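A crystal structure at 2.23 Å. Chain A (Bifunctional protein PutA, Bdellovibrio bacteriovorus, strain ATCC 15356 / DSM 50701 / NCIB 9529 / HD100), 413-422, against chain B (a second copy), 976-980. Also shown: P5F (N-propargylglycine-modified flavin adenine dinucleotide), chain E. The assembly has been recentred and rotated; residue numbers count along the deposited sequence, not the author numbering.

Chain A 413-422: MAYLVRRLLE
Chain B 976-980: RRGFA

Chain A 413-422 is one unbroken stretch of α-helix, phi between -56° and -76° and psi between -31° and -47°, held by i to i+4 bonds such as Leu A421 N to Val A417 O at 2.8 Å. Against it chain B presents a type I' turn. Arg B977 (56/38) and Gly B978 (76/17) occupy its corners, while Arg B976 (-139/129; m, t, t, chi4 170°) and Phe B979 (-140/140) are extended; Arg B976 N to Phe B979 O, 2.9 Å, and Phe B979 N to Arg B976 O, 3.2 Å, close it. Ala B980 (-134/141) continues extended, out of reach. Chain B runs in broadly the helix's sense: the CA atoms of Ala A414 and Arg B977 are 6.7 Å apart, those of Leu A421 and Phe B979 7.6 Å.

Met A413 (chi1 -136°, p, p) makes no contact. The one-carbon side chain of Ala A414 suits a place against a flat group: Ala A414 CB sits over one face of the Arg B977 guanidinium, 3.6 Å from Arg B977 NE. That arginine (m, m, t, chi4 -142°) points its CA-to-CB bond toward the helix. Tyr A415 (t, chi2 84°) points away; Leu A416 (t, p) is out of reach. Buried Val A417 (t) points toward chain B, its aliphatic side chain packing Val A417 CG1 3.7 Å from Arg B977 CB.

Arg A418 is the polar anchor. Its CA-to-CB bond points sideways, but an m, m, m side chain with chi4 168° brings its end to the turn, where Arg A418 NH2 donates to Arg B977 O at 2.8 Å and 163°. The acceptor lies at the guanidinium edge, where the N-H bonds point. Arg A418 NH2 also donates to the oxygen of water 1 at 2.8 Å, and the oxygen of water 1 donates to Gly B978 O at 3.1 Å. Glycine suits this corner doubly: it accommodates positive phi, and an ideal Gly B978 CB would clash 2.7 Å from Arg A418 NH2.

Arg A419 (m, m, p, chi4 80°) and Leu A420 (m, t) are out of reach. Leu A421 (m, t) points toward the turn, a branched apolar side chain suited to its buried position: Leu A421 CD1 lies 3.5 Å from Arg B977 O and makes apolar contact with Phe B979 CB at 3.6 Å. Phe B979 (t, chi2 80°) directs CB toward the helix, but its end leads away. Glu A422 (m, m, chi3 -20°) does not touch chain B; Glu A422 OE2 forms a salt bridge with Arg A418 NH1 at 3.3 Å, including a weak hydrogen bond, while Glu A422 OE1 lies 2.9 Å from P5F O3B.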

# COMPACT_ATOMS: atom_id res chain seq x y z
N MET A 413 16.38 30.85 -31.16
CA MET A 413 15.05 30.45 -30.72
C MET A 413 15.02 30.15 -29.23
O MET A 413 14.02 30.45 -28.57
CB MET A 413 14.58 29.23 -31.50
CG MET A 413 13.14 29.30 -31.98
SD MET A 413 12.91 30.60 -33.23
CE MET A 413 14.30 30.29 -34.32
N ALA A 414 16.13 29.67 -28.67
CA ALA A 414 16.23 29.55 -27.22
C ALA A 414 16.11 30.92 -26.58
O ALA A 414 15.42 31.09 -25.57
CB ALA A 414 17.55 28.89 -26.82
N TYR A 415 16.83 31.90 -27.13
CA TYR A 415 16.76 33.26 -26.61
C TYR A 415 15.34 33.81 -26.67
O TYR A 415 14.84 34.37 -25.69
CB TYR A 415 17.71 34.15 -27.41
CG TYR A 415 17.85 35.59 -26.91
CD1 TYR A 415 18.72 35.90 -25.88
CD2 TYR A 415 17.13 36.61 -27.50
CE1 TYR A 415 18.86 37.20 -25.44
CE2 TYR A 415 17.26 37.92 -27.07
CZ TYR A 415 18.13 38.21 -26.04
OH TYR A 415 18.26 39.50 -25.62
N LEU A 416 14.65 33.61 -27.82
CA LEU A 416 13.26 34.03 -27.96
C LEU A 416 12.36 33.43 -26.89
O LEU A 416 11.42 34.09 -26.42
CB LEU A 416 12.72 33.65 -29.35
CG LEU A 416 11.20 33.80 -29.60
CD1 LEU A 416 10.72 35.25 -29.63
CD2 LEU A 416 10.78 33.10 -30.89
N VAL A 417 12.62 32.19 -26.49
CA VAL A 417 11.77 31.57 -25.48
C VAL A 417 11.98 32.25 -24.14
O VAL A 417 11.03 32.48 -23.39
CB VAL A 417 12.03 30.05 -25.40
CG1 VAL A 417 11.34 29.43 -24.18
CG2 VAL A 417 11.59 29.37 -26.68
N ARG A 418 13.23 32.62 -23.83
CA ARG A 418 13.49 33.31 -22.57
C ARG A 418 12.76 34.65 -22.51
O ARG A 418 12.25 35.04 -21.45
CB ARG A 418 14.99 33.49 -22.36
CG ARG A 418 15.72 32.19 -21.97
CD ARG A 418 15.06 31.48 -20.79
NE ARG A 418 14.69 32.41 -19.72
CZ ARG A 418 13.90 32.11 -18.69
NH1 ARG A 418 13.61 33.04 -17.78
NH2 ARG A 418 13.39 30.88 -18.57
N ARG A 419 12.69 35.36 -23.65
CA ARG A 419 11.92 36.60 -23.74
C ARG A 419 10.44 36.34 -23.51
O ARG A 419 9.76 37.09 -22.80
CB ARG A 419 12.12 37.23 -25.12
CG ARG A 419 13.58 37.28 -25.54
CD ARG A 419 14.32 38.49 -25.01
NE ARG A 419 14.18 38.77 -23.58
CZ ARG A 419 14.84 38.16 -22.59
NH1 ARG A 419 15.69 37.18 -22.84
NH2 ARG A 419 14.63 38.56 -21.33
N LEU A 420 9.92 35.28 -24.14
CA LEU A 420 8.53 34.90 -23.93
C LEU A 420 8.27 34.60 -22.46
O LEU A 420 7.27 35.05 -21.89
CB LEU A 420 8.20 33.68 -24.79
CG LEU A 420 8.02 33.95 -26.29
CD1 LEU A 420 8.03 32.65 -27.06
CD2 LEU A 420 6.75 34.73 -26.54
N LEU A 421 9.20 33.88 -21.83
CA LEU A 421 9.02 33.52 -20.42
C LEU A 421 9.05 34.75 -19.52
O LEU A 421 8.22 34.87 -18.61
CB LEU A 421 10.10 32.52 -20.03
CG LEU A 421 9.71 31.16 -20.60
CD1 LEU A 421 10.87 30.18 -20.52
CD2 LEU A 421 8.50 30.66 -19.81
N GLU A 422 10.01 35.65 -19.73
CA GLU A 422 10.11 36.84 -18.90
C GLU A 422 8.91 37.75 -19.09
O GLU A 422 8.32 38.22 -18.12
CB GLU A 422 11.40 37.61 -19.21
CG GLU A 422 12.64 36.94 -18.67
CD GLU A 422 12.77 37.03 -17.16
OE1 GLU A 422 12.13 37.91 -16.52
OE2 GLU A 422 13.51 36.17 -16.61
N ARG B 976 12.52 22.97 -19.31
CA ARG B 976 13.07 23.29 -20.64
C ARG B 976 13.21 24.79 -20.75
O ARG B 976 12.24 25.52 -20.52
CB ARG B 976 12.18 22.78 -21.79
CG ARG B 976 12.04 21.28 -21.87
CD ARG B 976 11.22 20.84 -23.07
NE ARG B 976 10.68 19.49 -22.87
CZ ARG B 976 9.77 18.92 -23.65
NH1 ARG B 976 9.30 19.60 -24.69
NH2 ARG B 976 9.33 17.69 -23.40
N ARG B 977 14.40 25.26 -21.16
CA ARG B 977 14.69 26.69 -21.32
C ARG B 977 14.42 27.46 -20.04
O ARG B 977 13.91 28.59 -20.08
CB ARG B 977 13.89 27.31 -22.46
CG ARG B 977 14.25 26.82 -23.81
CD ARG B 977 15.72 27.01 -24.08
NE ARG B 977 16.10 26.06 -25.10
CZ ARG B 977 17.26 25.42 -25.13
NH1 ARG B 977 18.16 25.64 -24.18
NH2 ARG B 977 17.51 24.55 -26.10
N GLY B 978 14.74 26.86 -18.90
CA GLY B 978 14.58 27.55 -17.64
C GLY B 978 13.16 27.66 -17.13
O GLY B 978 12.90 28.49 -16.26
N PHE B 979 12.24 26.86 -17.66
CA PHE B 979 10.86 26.87 -17.19
C PHE B 979 10.32 25.45 -17.11
O PHE B 979 10.58 24.62 -17.99
CB PHE B 979 9.95 27.71 -18.09
CG PHE B 979 8.48 27.46 -17.85
CD1 PHE B 979 7.82 28.07 -16.79
CD2 PHE B 979 7.75 26.62 -18.69
CE1 PHE B 979 6.46 27.85 -16.56
CE2 PHE B 979 6.39 26.38 -18.47
CZ PHE B 979 5.74 27.00 -17.41
N ALA B 980 9.55 25.19 -16.06
CA ALA B 980 8.86 23.93 -15.88
C ALA B 980 7.43 24.22 -15.47
O ALA B 980 7.19 25.14 -14.69
CB ALA B 980 9.56 23.06 -14.83
PA P5F E . 11.38 43.68 -13.97
O1A P5F E . 11.33 44.95 -13.07
O2A P5F E . 10.15 43.14 -14.45
O5B P5F E . 11.94 42.49 -13.27
C5B P5F E . 11.93 41.13 -13.68
C4B P5F E . 12.90 40.35 -12.79
O4B P5F E . 12.53 40.24 -11.43
C3B P5F E . 13.09 38.92 -13.20
O3B P5F E . 13.86 38.79 -14.33
C2B P5F E . 13.71 38.33 -11.99
O2B P5F E . 15.07 38.55 -11.99
C1B P5F E . 13.04 39.05 -10.88
N9A P5F E . 11.96 38.26 -10.26
C8A P5F E . 10.84 37.73 -10.87
N7A P5F E . 10.09 37.09 -9.97
C5A P5F E . 10.69 37.15 -8.72
C6A P5F E . 10.37 36.68 -7.44
N6A P5F E . 9.17 35.93 -7.19
N1A P5F E . 11.18 36.93 -6.40
C2A P5F E . 12.33 37.64 -6.59
N3A P5F E . 12.68 38.12 -7.82
C4A P5F E . 11.90 37.91 -8.89
N1 P5F E . 20.52 38.50 -16.42
C2 P5F E . 21.56 37.72 -15.81
O2 P5F E . 21.26 36.95 -14.72
N3 P5F E . 22.90 37.74 -16.30
C4 P5F E . 23.25 38.52 -17.42
O4 P5F E . 24.56 38.51 -17.88
C4X P5F E . 22.16 39.33 -18.08
N5 P5F E . 22.44 40.07 -19.31
C5X P5F E . 21.55 41.21 -19.55
C6 P5F E . 22.07 42.37 -20.32
C7 P5F E . 21.26 43.50 -20.55
C7M P5F E . 21.84 44.66 -21.33
C8 P5F E . 19.93 43.53 -20.02
C8M P5F E . 19.04 44.72 -20.24
C9 P5F E . 19.42 42.43 -19.28
C9A P5F E . 20.28 41.23 -19.05
N10 P5F E . 19.82 40.12 -18.20
C10 P5F E . 20.85 39.31 -17.59
C1' P5F E . 18.40 39.90 -17.84
C2' P5F E . 17.97 40.74 -16.64
O2' P5F E . 18.65 40.29 -15.52
C3' P5F E . 16.45 40.74 -16.40
O3' P5F E . 16.03 39.42 -16.31
C4' P5F E . 15.67 41.47 -17.49
O4' P5F E . 16.46 42.51 -17.97
C5' P5F E . 14.29 41.98 -17.07
O5' P5F E . 14.28 42.64 -15.82
P P5F E . 13.66 44.09 -15.55
O1P P5F E . 14.36 45.04 -14.51
O2P P5F E . 13.49 44.53 -17.05
O3P P5F E . 12.07 43.72 -15.31
C21 P5F E . 23.20 38.23 -21.01
C22 P5F E . 22.72 39.10 -20.10
C23 P5F E . 23.80 36.85 -20.66
O HOH W 1 11.13 30.96 -16.94